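Local coordinates for protein DNA polymerase (Pyrobaculum calidifontis, PDB 5MDN) that probably catalyses template-directed DNA synthesis, adding deoxyribonucleotides to a growing DNA strand with release of diphosphate, at residues 227-233 against 274-280; 263-267 against 363-368; 557-563 against 598-603; 591-595 against 605-610. All coordinates share one frame. Residues are numbered along the deposited sequence.

Contact 1 of 4, residues 227-233 against 274-280; sequences IVGYNSN and ANVDLYN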
loop_
_atom_site.group_PDB
_atom_site.type_symbol
_atom_site.label_atom_id
_atom_site.label_comp_id
_atom_site.label_asym_id
_atom_site.label_seq_id
_atom_site.Cartn_x
_atom_site.Cartn_y
_atom_site.Cartn_z
ATOM N N ILE A 227 10.511 -7.060 11.260
ATOM C CA ILE A 227 9.688 -8.262 11.218
ATOM C C ILE A 227 8.785 -8.160 9.997
ATOM O O ILE A 227 7.956 -7.245 9.905
ATOM C CB ILE A 227 8.866 -8.438 12.504
ATOM C CG1 ILE A 227 9.783 -8.781 13.679
ATOM C CG2 ILE A 227 7.808 -9.516 12.319
ATOM C CD1 ILE A 227 9.067 -8.853 15.015
ATOM N N VAL A 228 8.941 -9.093 9.062
ATOM C CA VAL A 228 8.191 -9.090 7.813
ATOM C C VAL A 228 7.225 -10.264 7.805
ATOM O O VAL A 228 7.555 -11.363 8.265
ATOM C CB VAL A 228 9.122 -9.147 6.585
ATOM C CG1 VAL A 228 9.425 -7.743 6.084
ATOM C CG2 VAL A 228 10.406 -9.884 6.930
ATOM N N GLY A 229 6.023 -10.020 7.285
ATOM C CA GLY A 229 5.043 -11.063 7.064
ATOM C C GLY A 229 4.201 -10.698 5.863
ATOM O O GLY A 229 4.317 -9.604 5.305
ATOM N N TYR A 230 3.346 -11.632 5.463
ATOM C CA TYR A 230 2.397 -11.404 4.381
ATOM C C TYR A 230 0.994 -11.388 4.973
ATOM O O TYR A 230 0.530 -12.402 5.506
ATOM C CB TYR A 230 2.525 -12.467 3.292
ATOM C CG TYR A 230 1.942 -12.022 1.970
ATOM C CD1 TYR A 230 0.599 -12.215 1.678
ATOM C CD2 TYR A 230 2.736 -11.393 1.020
ATOM C CE1 TYR A 230 0.064 -11.800 0.471
ATOM C CE2 TYR A 230 2.211 -10.976 -0.188
ATOM C CZ TYR A 230 0.874 -11.182 -0.457
ATOM O OH TYR A 230 0.344 -10.769 -1.657
ATOM N N ASN A 231 0.332 -10.232 4.890
ATOM C CA ASN A 231 -0.941 -9.986 5.567
ATOM C C ASN A 231 -0.810 -10.173 7.078
ATOM O O ASN A 231 -1.745 -10.623 7.746
ATOM C CB ASN A 231 -2.058 -10.870 5.004
ATOM C CG ASN A 231 -3.439 -10.288 5.244
ATOM O OD1 ASN A 231 -3.638 -9.074 5.162
ATOM N ND2 ASN A 231 -4.402 -11.152 5.541
ATOM N N SER A 232 0.361 -9.831 7.622
ATOM C CA SER A 232 0.582 -9.963 9.059
ATOM C C SER A 232 -0.278 -8.983 9.845
ATOM O O SER A 232 -0.775 -9.316 10.928
ATOM C CB SER A 232 2.062 -9.760 9.382
ATOM O OG SER A 232 2.514 -8.489 8.951
ATOM N N ASN A 233 -0.463 -7.768 9.324
ATOM C CA ASN A 233 -1.356 -6.817 9.977
ATOM C C ASN A 233 -2.815 -7.232 9.833
ATOM O O ASN A 233 -3.628 -6.956 10.722
ATOM C CB ASN A 233 -1.146 -5.413 9.407
ATOM C CG ASN A 233 0.183 -4.804 9.817
ATOM O OD1 ASN A 233 0.771 -5.185 10.831
ATOM N ND2 ASN A 233 0.662 -3.847 9.030
ATOM N N ALA A 274 10.710 -2.532 13.303
ATOM C CA ALA A 274 9.835 -2.223 12.176
ATOM C C ALA A 274 9.024 -3.464 11.809
ATOM O O ALA A 274 9.572 -4.440 11.287
ATOM C CB ALA A 274 10.650 -1.727 10.984
ATOM N N ASN A 275 7.722 -3.424 12.085
ATOM C CA ASN A 275 6.800 -4.460 11.631
ATOM C C ASN A 275 6.290 -4.075 10.246
ATOM O O ASN A 275 5.479 -3.151 10.109
ATOM C CB ASN A 275 5.649 -4.632 12.616
ATOM C CG ASN A 275 4.628 -5.647 12.145
ATOM O OD1 ASN A 275 4.983 -6.730 11.678
ATOM N ND2 ASN A 275 3.352 -5.306 12.271
ATOM N N VAL A 276 6.761 -4.782 9.221
ATOM C CA VAL A 276 6.384 -4.522 7.837
ATOM C C VAL A 276 5.467 -5.641 7.363
ATOM O O VAL A 276 5.773 -6.826 7.542
ATOM C CB VAL A 276 7.620 -4.398 6.930
ATOM C CG1 VAL A 276 7.201 -4.055 5.510
ATOM C CG2 VAL A 276 8.572 -3.345 7.475
ATOM N N ASP A 277 4.347 -5.262 6.755
ATOM C CA ASP A 277 3.418 -6.199 6.133
ATOM C C ASP A 277 3.523 -6.012 4.624
ATOM O O ASP A 277 3.128 -4.969 4.094
ATOM C CB ASP A 277 1.991 -5.968 6.630
ATOM C CG ASP A 277 0.998 -6.970 6.058
ATOM O OD1 ASP A 277 1.417 -7.877 5.306
ATOM O OD2 ASP A 277 -0.207 -6.853 6.368
ATOM N N LEU A 278 4.059 -7.024 3.938
ATOM C CA LEU A 278 4.296 -6.908 2.503
ATOM C C LEU A 278 3.001 -6.818 1.709
ATOM O O LEU A 278 3.011 -6.292 0.593
ATOM C CB LEU A 278 5.138 -8.084 2.008
ATOM C CG LEU A 278 6.509 -8.228 2.667
ATOM C CD1 LEU A 278 7.261 -9.415 2.087
ATOM C CD2 LEU A 278 7.314 -6.947 2.512
ATOM N N TYR A 279 1.889 -7.321 2.247
ATOM C CA TYR A 279 0.617 -7.174 1.550
ATOM C C TYR A 279 0.174 -5.717 1.471
ATOM O O TYR A 279 -0.616 -5.370 0.586
ATOM C CB TYR A 279 -0.462 -8.019 2.230
ATOM C CG TYR A 279 -1.782 -8.041 1.488
ATOM C CD1 TYR A 279 -1.830 -8.297 0.124
ATOM C CD2 TYR A 279 -2.980 -7.812 2.153
ATOM C CE1 TYR A 279 -3.034 -8.319 -0.558
ATOM C CE2 TYR A 279 -4.188 -7.833 1.480
ATOM C CZ TYR A 279 -4.208 -8.087 0.125
ATOM O OH TYR A 279 -5.412 -8.109 -0.542
ATOM N N ASN A 280 0.659 -4.864 2.375
ATOM C CA ASN A 280 0.363 -3.439 2.285
ATOM C C ASN A 280 0.894 -2.837 0.988
ATOM O O ASN A 280 0.210 -2.034 0.344
ATOM C CB ASN A 280 0.953 -2.708 3.491
ATOM C CG ASN A 280 0.244 -3.043 4.786
ATOM O OD1 ASN A 280 0.840 -3.007 5.862
ATOM N ND2 ASN A 280 -1.040 -3.368 4.689
#
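Two neighbouring parallel strands illustrate how a sheet edge can carry a helix-capping site at its end. The bonds Ile227 N to Ala274 O and Val276 N to Ile227 O (both 2.8 Å) start a ladder that closes with Leu278 N to Gly229 O at 2.9 Å. Val228 and Val276 share one face, CG1 of Val228 lying 3.9 Å from CB of Val276. On the opposite face, Asp277 in the t rotamer, its carboxylate almost coplanar with the CA–CB bond (chi2 2°), accepts Asn233 N at OD2 (3.1 Å) and Tyr279 N at OD1 (3.1 Å). Asp277 is the N-cap of helix 278-282, and its bond from Tyr279 N is the capping bond; that from Asn233 N ties it to the start of helix 232-247. Asn275, also t, gives ND2 weakly to Asn233 OD1 (3.0 Å), while its stronger partner is Trp268 O. The t rotamer of Tyr230 sets one ring face beneath Tyr279 CB, a CH-pi contact 4.3 Å from the ring centroid, and its hydroxyl bonds Lys291 O. Asp236, a magnesium ligand of this protein though without an ion in this model, follows on helix 232-247. Both strands belong to the mixed sheet of the RNase H-like exonuclease domain.

Contact 2 of 4, residues 263-267 against 363-368; sequences SVYGH and DQVAAA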
loop_
_atom_site.group_PDB
_atom_site.type_symbol
_atom_site.label_atom_id
_atom_site.label_comp_id
_atom_site.label_asym_id
_atom_site.label_seq_id
_atom_site.Cartn_x
_atom_site.Cartn_y
_atom_site.Cartn_z
ATOM N N SER A 263 -2.276 -0.031 15.699
ATOM C CA SER A 263 -2.125 1.416 15.636
ATOM C C SER A 263 -2.681 2.000 14.341
ATOM O O SER A 263 -3.629 1.462 13.759
ATOM C CB SER A 263 -0.652 1.797 15.799
ATOM O OG SER A 263 -0.480 3.203 15.741
ATOM N N VAL A 264 -2.089 3.111 13.892
ATOM C CA VAL A 264 -2.639 3.860 12.770
ATOM C C VAL A 264 -2.578 3.036 11.483
ATOM O O VAL A 264 -1.719 2.157 11.314
ATOM C CB VAL A 264 -1.893 5.197 12.621
ATOM C CG1 VAL A 264 -0.452 4.968 12.179
ATOM C CG2 VAL A 264 -2.627 6.132 11.665
ATOM N N TYR A 265 -3.513 3.318 10.573
ATOM C CA TYR A 265 -3.716 2.605 9.313
ATOM C C TYR A 265 -4.022 1.127 9.513
ATOM O O TYR A 265 -3.952 0.349 8.554
ATOM C CB TYR A 265 -2.514 2.746 8.370
ATOM C CG TYR A 265 -1.897 4.122 8.330
ATOM C CD1 TYR A 265 -2.619 5.219 7.882
ATOM C CD2 TYR A 265 -0.577 4.319 8.714
ATOM C CE1 TYR A 265 -2.051 6.476 7.836
ATOM C CE2 TYR A 265 0.000 5.570 8.672
ATOM C CZ TYR A 265 -0.740 6.645 8.232
ATOM O OH TYR A 265 -0.161 7.894 8.191
ATOM N N GLY A 266 -4.365 0.716 10.730
ATOM C CA GLY A 266 -4.494 -0.694 11.026
ATOM C C GLY A 266 -3.186 -1.444 11.121
ATOM O O GLY A 266 -3.204 -2.671 11.258
ATOM N N HIS A 267 -2.052 -0.751 11.050
ATOM C CA HIS A 267 -0.769 -1.413 11.219
ATOM C C HIS A 267 -0.562 -1.778 12.685
ATOM O O HIS A 267 -1.163 -1.192 13.591
ATOM C CB HIS A 267 0.373 -0.526 10.720
ATOM C CG HIS A 267 1.051 0.262 11.799
ATOM N ND1 HIS A 267 0.624 1.513 12.190
ATOM C CD2 HIS A 267 2.139 -0.016 12.557
ATOM C CE1 HIS A 267 1.414 1.968 13.146
ATOM N NE2 HIS A 267 2.341 1.058 13.389
ATOM N N ASP A 363 7.473 0.938 9.642
ATOM C CA ASP A 363 6.262 0.178 9.919
ATOM C C ASP A 363 4.993 0.853 9.409
ATOM O O ASP A 363 3.929 0.223 9.432
ATOM C CB ASP A 363 6.146 -0.091 11.424
ATOM C CG ASP A 363 6.271 1.168 12.264
ATOM O OD1 ASP A 363 5.560 2.155 11.992
ATOM O OD2 ASP A 363 7.094 1.171 13.204
ATOM N N GLN A 364 5.068 2.107 8.959
ATOM C CA GLN A 364 3.896 2.833 8.487
ATOM C C GLN A 364 3.936 3.212 7.014
ATOM O O GLN A 364 2.872 3.467 6.439
ATOM C CB GLN A 364 3.693 4.120 9.301
ATOM C CG GLN A 364 3.266 3.898 10.742
ATOM C CD GLN A 364 3.417 5.146 11.588
ATOM O OE1 GLN A 364 3.938 5.102 12.704
ATOM N NE2 GLN A 364 2.949 6.270 11.063
ATOM N N VAL A 365 5.121 3.293 6.402
ATOM C CA VAL A 365 5.237 3.831 5.048
ATOM C C VAL A 365 4.395 3.025 4.063
ATOM O O VAL A 365 3.749 3.589 3.172
ATOM C CB VAL A 365 6.718 3.903 4.627
ATOM C CG1 VAL A 365 7.368 2.520 4.630
ATOM C CG2 VAL A 365 6.850 4.557 3.260
ATOM N N ALA A 366 4.378 1.697 4.209
ATOM C CA ALA A 366 3.598 0.864 3.299
ATOM C C ALA A 366 2.129 0.786 3.699
ATOM O O ALA A 366 1.260 0.678 2.825
ATOM C CB ALA A 366 4.199 -0.540 3.235
ATOM N N ALA A 367 1.833 0.834 5.000
ATOM C CA ALA A 367 0.448 0.744 5.450
ATOM C C ALA A 367 -0.365 1.962 5.035
ATOM O O ALA A 367 -1.570 1.846 4.782
ATOM C CB ALA A 367 0.400 0.574 6.968
ATOM N N ALA A 368 0.269 3.129 4.966
ATOM C CA ALA A 368 -0.422 4.348 4.581
ATOM C C ALA A 368 -0.730 4.351 3.087
ATOM O O ALA A 368 -0.049 3.709 2.284
ATOM C CB ALA A 368 0.418 5.572 4.944
#
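No hydrogen bond crosses this ring-against-chain contact, in which the tip of a turn in the exonuclease family region packs, through two rings, against the chain around helix 362-365, in the polymerase family region. The Tyr265 ring lies with one face over Ala368, whose CB sits 3.8 Å from the ring centroid and 16° off its normal, while CB of Tyr265 meets CB of Ala367 at 3.9 Å. His267 repeats the theme on Gln364: CG of Gln364 stands 3.9 Å from the imidazole centroid, over the face, another CH-pi contact. The backbone that presents these rings is a type I' beta turn, with Tyr265 and Gly266 both at positive phi and His267 N bonded to Val264 O at 2.9 Å; a further bond, Ser263 N to His267 O at 2.7 Å, closes the loop between strands 261-262 and 268-269. The imidazole is held within the turn as well, ND1 of His267 donating to Val264 O at 2.6 Å, which helps orient the ring that Gln364 meets. Tyr265 reaches further with its hydroxyl, which bonds Asn372 and Arg114. Asp363, at the other end of the contact, is a magnesium ligand together with Asp7; its backbone O lies 3.6 Å from CD2 of His267, and its OD1 3.7 Å from NE2 of the same ring.

Contact 3 of 4, residues 557-563 against 598-603; sequences IYGDTDS and FTEAKK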
loop_
_atom_site.group_PDB
_atom_site.type_symbol
_atom_site.label_atom_id
_atom_site.label_comp_id
_atom_site.label_asym_id
_atom_site.label_seq_id
_atom_site.Cartn_x
_atom_site.Cartn_y
_atom_site.Cartn_z
ATOM N N ILE A 557 -2.178 2.664 -30.189
ATOM C CA ILE A 557 -3.365 1.865 -29.896
ATOM C C ILE A 557 -4.166 2.467 -28.748
ATOM O O ILE A 557 -5.402 2.441 -28.759
ATOM C CB ILE A 557 -2.943 0.421 -29.574
ATOM C CG1 ILE A 557 -1.983 -0.113 -30.638
ATOM C CG2 ILE A 557 -4.161 -0.474 -29.429
ATOM C CD1 ILE A 557 -1.173 -1.305 -30.171
ATOM N N TYR A 558 -3.483 3.026 -27.753
ATOM C CA TYR A 558 -4.138 3.524 -26.553
ATOM C C TYR A 558 -3.340 4.697 -26.012
ATOM O O TYR A 558 -2.116 4.748 -26.150
ATOM C CB TYR A 558 -4.267 2.414 -25.498
ATOM C CG TYR A 558 -4.696 2.879 -24.124
ATOM C CD1 TYR A 558 -6.041 2.963 -23.790
ATOM C CD2 TYR A 558 -3.758 3.208 -23.152
ATOM C CE1 TYR A 558 -6.441 3.379 -22.534
ATOM C CE2 TYR A 558 -4.148 3.625 -21.894
ATOM C CZ TYR A 558 -5.490 3.708 -21.590
ATOM O OH TYR A 558 -5.885 4.121 -20.339
ATOM N N GLY A 559 -4.047 5.648 -25.409
ATOM C CA GLY A 559 -3.386 6.765 -24.771
ATOM C C GLY A 559 -4.257 7.463 -23.751
ATOM O O GLY A 559 -5.315 8.001 -24.087
ATOM N N ASP A 560 -3.820 7.460 -22.501
ATOM C CA ASP A 560 -4.475 8.213 -21.445
ATOM C C ASP A 560 -3.498 9.233 -20.863
ATOM O O ASP A 560 -2.375 9.406 -21.349
ATOM C CB ASP A 560 -5.051 7.273 -20.379
ATOM C CG ASP A 560 -3.998 6.426 -19.710
ATOM O OD1 ASP A 560 -2.816 6.540 -20.078
ATOM O OD2 ASP A 560 -4.352 5.648 -18.803
ATOM N N THR A 561 -3.952 9.926 -19.819
ATOM C CA THR A 561 -3.185 11.028 -19.247
ATOM C C THR A 561 -1.796 10.603 -18.772
ATOM O O THR A 561 -0.854 11.400 -18.842
ATOM C CB THR A 561 -3.970 11.660 -18.097
ATOM O OG1 THR A 561 -5.226 10.984 -17.947
ATOM C CG2 THR A 561 -4.215 13.136 -18.373
ATOM N N ASP A 562 -1.639 9.371 -18.286
ATOM C CA ASP A 562 -0.371 8.951 -17.701
ATOM C C ASP A 562 0.472 8.046 -18.600
ATOM O O ASP A 562 1.655 7.837 -18.297
ATOM C CB ASP A 562 -0.614 8.278 -16.335
ATOM C CG ASP A 562 -1.439 7.008 -16.438
ATOM O OD1 ASP A 562 -1.974 6.737 -17.533
ATOM O OD2 ASP A 562 -1.555 6.284 -15.418
ATOM N N SER A 563 -0.086 7.494 -19.676
ATOM C CA SER A 563 0.698 6.644 -20.568
ATOM C C SER A 563 0.005 6.539 -21.921
ATOM O O SER A 563 -1.172 6.877 -22.067
ATOM C CB SER A 563 0.909 5.246 -19.970
ATOM O OG SER A 563 -0.325 4.576 -19.802
ATOM N N PHE A 598 -7.189 -6.025 -25.456
ATOM C CA PHE A 598 -8.155 -5.081 -24.910
ATOM C C PHE A 598 -9.550 -5.683 -25.030
ATOM O O PHE A 598 -10.013 -5.975 -26.139
ATOM C CB PHE A 598 -8.089 -3.740 -25.641
ATOM C CG PHE A 598 -7.004 -2.824 -25.144
ATOM C CD1 PHE A 598 -5.734 -2.862 -25.695
ATOM C CD2 PHE A 598 -7.262 -1.914 -24.131
ATOM C CE1 PHE A 598 -4.739 -2.012 -25.240
ATOM C CE2 PHE A 598 -6.275 -1.063 -23.672
ATOM C CZ PHE A 598 -5.011 -1.112 -24.226
ATOM N N THR A 599 -10.217 -5.870 -23.893
ATOM C CA THR A 599 -11.565 -6.426 -23.891
ATOM C C THR A 599 -12.632 -5.352 -24.058
ATOM O O THR A 599 -13.664 -5.597 -24.694
ATOM C CB THR A 599 -11.816 -7.207 -22.597
ATOM O OG1 THR A 599 -11.707 -6.324 -21.472
ATOM C CG2 THR A 599 -10.804 -8.335 -22.452
ATOM N N GLU A 600 -12.406 -4.166 -23.499
ATOM C CA GLU A 600 -13.349 -3.063 -23.582
ATOM C C GLU A 600 -12.604 -1.807 -24.010
ATOM O O GLU A 600 -11.377 -1.797 -24.132
ATOM C CB GLU A 600 -14.050 -2.849 -22.232
ATOM C CG GLU A 600 -14.781 -4.088 -21.737
ATOM C CD GLU A 600 -15.193 -4.002 -20.278
ATOM O OE1 GLU A 600 -14.967 -2.949 -19.640
ATOM O OE2 GLU A 600 -15.744 -5.006 -19.771
ATOM N N ALA A 601 -13.358 -0.733 -24.230
ATOM C CA ALA A 601 -12.772 0.533 -24.670
ATOM C C ALA A 601 -12.280 1.374 -23.500
ATOM O O ALA A 601 -12.482 2.590 -23.465
ATOM C CB ALA A 601 -13.788 1.303 -25.504
ATOM N N LYS A 602 -11.625 0.741 -22.528
ATOM C CA LYS A 602 -11.040 1.425 -21.380
ATOM C C LYS A 602 -9.634 0.883 -21.165
ATOM O O LYS A 602 -9.077 0.227 -22.052
ATOM C CB LYS A 602 -11.916 1.241 -20.134
ATOM C CG LYS A 602 -13.141 0.368 -20.387
ATOM C CD LYS A 602 -13.927 0.049 -19.128
ATOM C CE LYS A 602 -15.084 1.014 -18.908
ATOM N NZ LYS A 602 -15.799 0.712 -17.628
ATOM N N LYS A 603 -9.042 1.155 -20.003
ATOM C CA LYS A 603 -7.778 0.519 -19.632
ATOM C C LYS A 603 -8.053 -0.807 -18.917
ATOM O O LYS A 603 -7.709 -1.027 -17.757
ATOM C CB LYS A 603 -6.926 1.455 -18.782
ATOM C CG LYS A 603 -5.499 0.945 -18.572
ATOM C CD LYS A 603 -4.635 1.888 -17.755
ATOM C CE LYS A 603 -3.272 1.263 -17.472
ATOM N NZ LYS A 603 -2.430 1.103 -18.694
#
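The sequence YGDTDS marks motif C of family B polymerases, the hairpin that lies at the polymerase active site of the palm, and here its first strand meets the loop leading into strand 605-609. Ile557 and Tyr558 both oppose Phe565 in a classic beta bulge. Beyond it the hairpin turn is fixed by an Asx motif, Asp560 OD1 accepting from Ser563 N at 2.9 Å, while Tyr558 OH donates to Asp560 OD2 at 2.7 Å. Across the segments the contact is largely apolar. CB of Tyr558 lies 3.8 Å from CZ of Phe598, and the two rings, inclined by 30° with centroids 5.6 Å apart, are slid so far that they barely overlap. Lys602 and Lys603 begin the KKRY sequence, which in relatives contacts the primer–template duplex. The extended Lys603 side chain runs alongside the hairpin: its CB is 3.3 Å from Tyr558 OH, its CD 3.9 Å from Asp560 OD2, and its NZ 4.2 Å from Ser563 OG.

Contact 4 of 4, residues 591-595 against 605-610; sequences KDYER and YAGLLR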
loop_
_atom_site.group_PDB
_atom_site.type_symbol
_atom_site.label_atom_id
_atom_site.label_comp_id
_atom_site.label_asym_id
_atom_site.label_seq_id
_atom_site.Cartn_x
_atom_site.Cartn_y
_atom_site.Cartn_z
ATOM N N LYS A 591 6.580 -1.137 -20.263
ATOM C CA LYS A 591 6.356 -2.552 -20.518
ATOM C C LYS A 591 6.591 -2.856 -21.990
ATOM O O LYS A 591 6.239 -2.056 -22.861
ATOM C CB LYS A 591 4.935 -2.976 -20.122
ATOM C CG LYS A 591 4.642 -2.872 -18.635
ATOM C CD LYS A 591 5.444 -3.885 -17.836
ATOM C CE LYS A 591 5.265 -3.668 -16.341
ATOM N NZ LYS A 591 3.950 -4.175 -15.866
ATOM N N ASP A 592 7.186 -4.016 -22.259
ATOM C CA ASP A 592 7.359 -4.534 -23.615
ATOM C C ASP A 592 6.524 -5.806 -23.713
ATOM O O ASP A 592 6.960 -6.878 -23.279
ATOM C CB ASP A 592 8.832 -4.798 -23.926
ATOM C CG ASP A 592 9.049 -5.322 -25.337
ATOM O OD1 ASP A 592 8.097 -5.291 -26.146
ATOM O OD2 ASP A 592 10.179 -5.763 -25.640
ATOM N N TYR A 593 5.330 -5.688 -24.286
ATOM C CA TYR A 593 4.408 -6.810 -24.395
ATOM C C TYR A 593 4.581 -7.519 -25.733
ATOM O O TYR A 593 4.668 -6.871 -26.781
ATOM C CB TYR A 593 2.964 -6.336 -24.247
ATOM C CG TYR A 593 2.588 -5.862 -22.862
ATOM C CD1 TYR A 593 2.669 -6.713 -21.767
ATOM C CD2 TYR A 593 2.133 -4.567 -22.653
ATOM C CE1 TYR A 593 2.317 -6.283 -20.501
ATOM C CE2 TYR A 593 1.779 -4.128 -21.393
ATOM C CZ TYR A 593 1.873 -4.990 -20.321
ATOM O OH TYR A 593 1.522 -4.556 -19.063
ATOM N N GLU A 594 4.632 -8.851 -25.688
ATOM C CA GLU A 594 4.594 -9.633 -26.918
ATOM C C GLU A 594 3.217 -9.557 -27.568
ATOM O O GLU A 594 3.107 -9.492 -28.798
ATOM C CB GLU A 594 4.980 -11.082 -26.626
ATOM C CG GLU A 594 5.120 -11.956 -27.858
ATOM C CD GLU A 594 5.630 -13.345 -27.524
ATOM O OE1 GLU A 594 6.034 -13.566 -26.364
ATOM O OE2 GLU A 594 5.626 -14.216 -28.420
ATOM N N ARG A 595 2.160 -9.568 -26.758
ATOM C CA ARG A 595 0.796 -9.450 -27.250
ATOM C C ARG A 595 -0.069 -8.830 -26.161
ATOM O O ARG A 595 0.203 -8.984 -24.969
ATOM C CB ARG A 595 0.250 -10.814 -27.699
ATOM C CG ARG A 595 -0.647 -10.746 -28.926
ATOM C CD ARG A 595 -0.691 -12.054 -29.710
ATOM N NE ARG A 595 0.609 -12.409 -30.276
ATOM C CZ ARG A 595 1.381 -13.400 -29.842
ATOM N NH1 ARG A 595 0.992 -14.161 -28.829
ATOM N NH2 ARG A 595 2.545 -13.634 -30.433
ATOM N N TYR A 605 -7.179 -4.579 -19.832
ATOM C CA TYR A 605 -6.408 -5.368 -20.777
ATOM C C TYR A 605 -5.583 -6.408 -20.038
ATOM O O TYR A 605 -5.340 -6.307 -18.832
ATOM C CB TYR A 605 -5.489 -4.481 -21.635
ATOM C CG TYR A 605 -4.334 -3.865 -20.874
ATOM C CD1 TYR A 605 -4.491 -2.671 -20.185
ATOM C CD2 TYR A 605 -3.085 -4.474 -20.856
ATOM C CE1 TYR A 605 -3.439 -2.103 -19.492
ATOM C CE2 TYR A 605 -2.026 -3.916 -20.164
ATOM C CZ TYR A 605 -2.209 -2.730 -19.484
ATOM O OH TYR A 605 -1.156 -2.171 -18.795
ATOM N N ALA A 606 -5.159 -7.416 -20.792
ATOM C CA ALA A 606 -4.148 -8.368 -20.365
ATOM C C ALA A 606 -2.963 -8.283 -21.316
ATOM O O ALA A 606 -3.124 -7.973 -22.501
ATOM C CB ALA A 606 -4.701 -9.793 -20.333
ATOM N N GLY A 607 -1.774 -8.560 -20.794
ATOM C CA GLY A 607 -0.572 -8.429 -21.595
ATOM C C GLY A 607 0.451 -9.511 -21.329
ATOM O O GLY A 607 0.643 -9.930 -20.183
ATOM N N LEU A 608 1.116 -9.971 -22.386
ATOM C CA LEU A 608 2.086 -11.059 -22.309
ATOM C C LEU A 608 3.482 -10.463 -22.433
ATOM O O LEU A 608 3.845 -9.931 -23.487
ATOM C CB LEU A 608 1.825 -12.095 -23.401
ATOM C CG LEU A 608 2.832 -13.236 -23.553
ATOM C CD1 LEU A 608 2.918 -14.059 -22.279
ATOM C CD2 LEU A 608 2.461 -14.115 -24.737
ATOM N N LEU A 609 4.260 -10.553 -21.359
ATOM C CA LEU A 609 5.618 -10.034 -21.355
ATOM C C LEU A 609 6.565 -10.999 -22.064
ATOM O O LEU A 609 6.256 -12.176 -22.274
ATOM C CB LEU A 609 6.096 -9.782 -19.925
ATOM C CG LEU A 609 5.327 -8.733 -19.119
ATOM C CD1 LEU A 609 5.687 -8.822 -17.645
ATOM C CD2 LEU A 609 5.610 -7.340 -19.657
ATOM N N ARG A 610 7.734 -10.475 -22.443
ATOM C CA ARG A 610 8.705 -11.275 -23.182
ATOM C C ARG A 610 9.176 -12.484 -22.381
ATOM O O ARG A 610 9.480 -13.531 -22.965
ATOM C CB ARG A 610 9.901 -10.409 -23.581
ATOM C CG ARG A 610 9.555 -9.247 -24.497
ATOM C CD ARG A 610 9.231 -9.720 -25.905
ATOM N NE ARG A 610 8.860 -8.614 -26.784
ATOM C CZ ARG A 610 8.372 -8.763 -28.011
ATOM N NH1 ARG A 610 8.197 -9.979 -28.515
ATOM N NH2 ARG A 610 8.065 -7.698 -28.739
#
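Backbone hydrogen bonds make the first layer of this contact, where a chain passes from one sheet to the next. Strand 588-593 edges the palm sheet, and after a corner at Glu594 the chain runs beside strand 605-609. Glu594 N bonds Leu608 O at 2.6 Å and Leu608 N bonds Arg595 O at 2.9 Å. Before the corner the short segments 591-593 and 605-609 cross at 89°, so regular pairing cannot extend back along 591-593.

Apolar packing fills the angle between them. The Tyr593 ring lies against the backbone of Gly607, CD1 of Tyr593 being 3.6 Å from C of Gly607; a beta carbon at that glycine would collide with CE1 of the ring. CE1 of Tyr593 also touches CD2 of Leu609 at 3.6 Å, and CE2 meets CE2 of Tyr605 at 4.0 Å. The hydroxyl of Tyr593 bonds Asp615 on strand 614-617.

Charged groups form the third set. Arg610 NE makes a salt bridge to Asp592 through weak hydrogen bonds to OD2 (3.3 Å) and OD1 (3.5 Å), and Arg610 has a second acidic partner in Asp415. NH1 of Arg595 bonds Leu642 O and NE bonds Ser414, while NH2 makes a long salt bridge (3.7 Å) to Glu594 OE2. The chemistry thus implies a junction held by short main-chain bonds at the corner and a buried tyrosine-glycine fit, with exposed Arg610 linking Asp592 and Asp415.

Overall arrangement
The four contacts form two pairs. Contacts 1 and 2 have centres 10 Å apart and touch, Asn275 packing on Asp363 and Asn280 on Ala366; their segments alternate along the chain, and the exonuclease core packs directly on the chain around helix 362-365. Contacts 3 and 4 come later, also alternating, with centres 14 Å apart; Phe598 meets Tyr605 between them, and strands 556-560 and 588-593 belong to one antiparallel sheet, while 595-598 and 605-609 are neighbours in another. Between the pairs, centres are 30 to 33 Å apart and nearest atoms at least about 16 Å. One pair thus lies in and beside the exonuclease core, the other in two adjoining antiparallel sheets of the polymerase region.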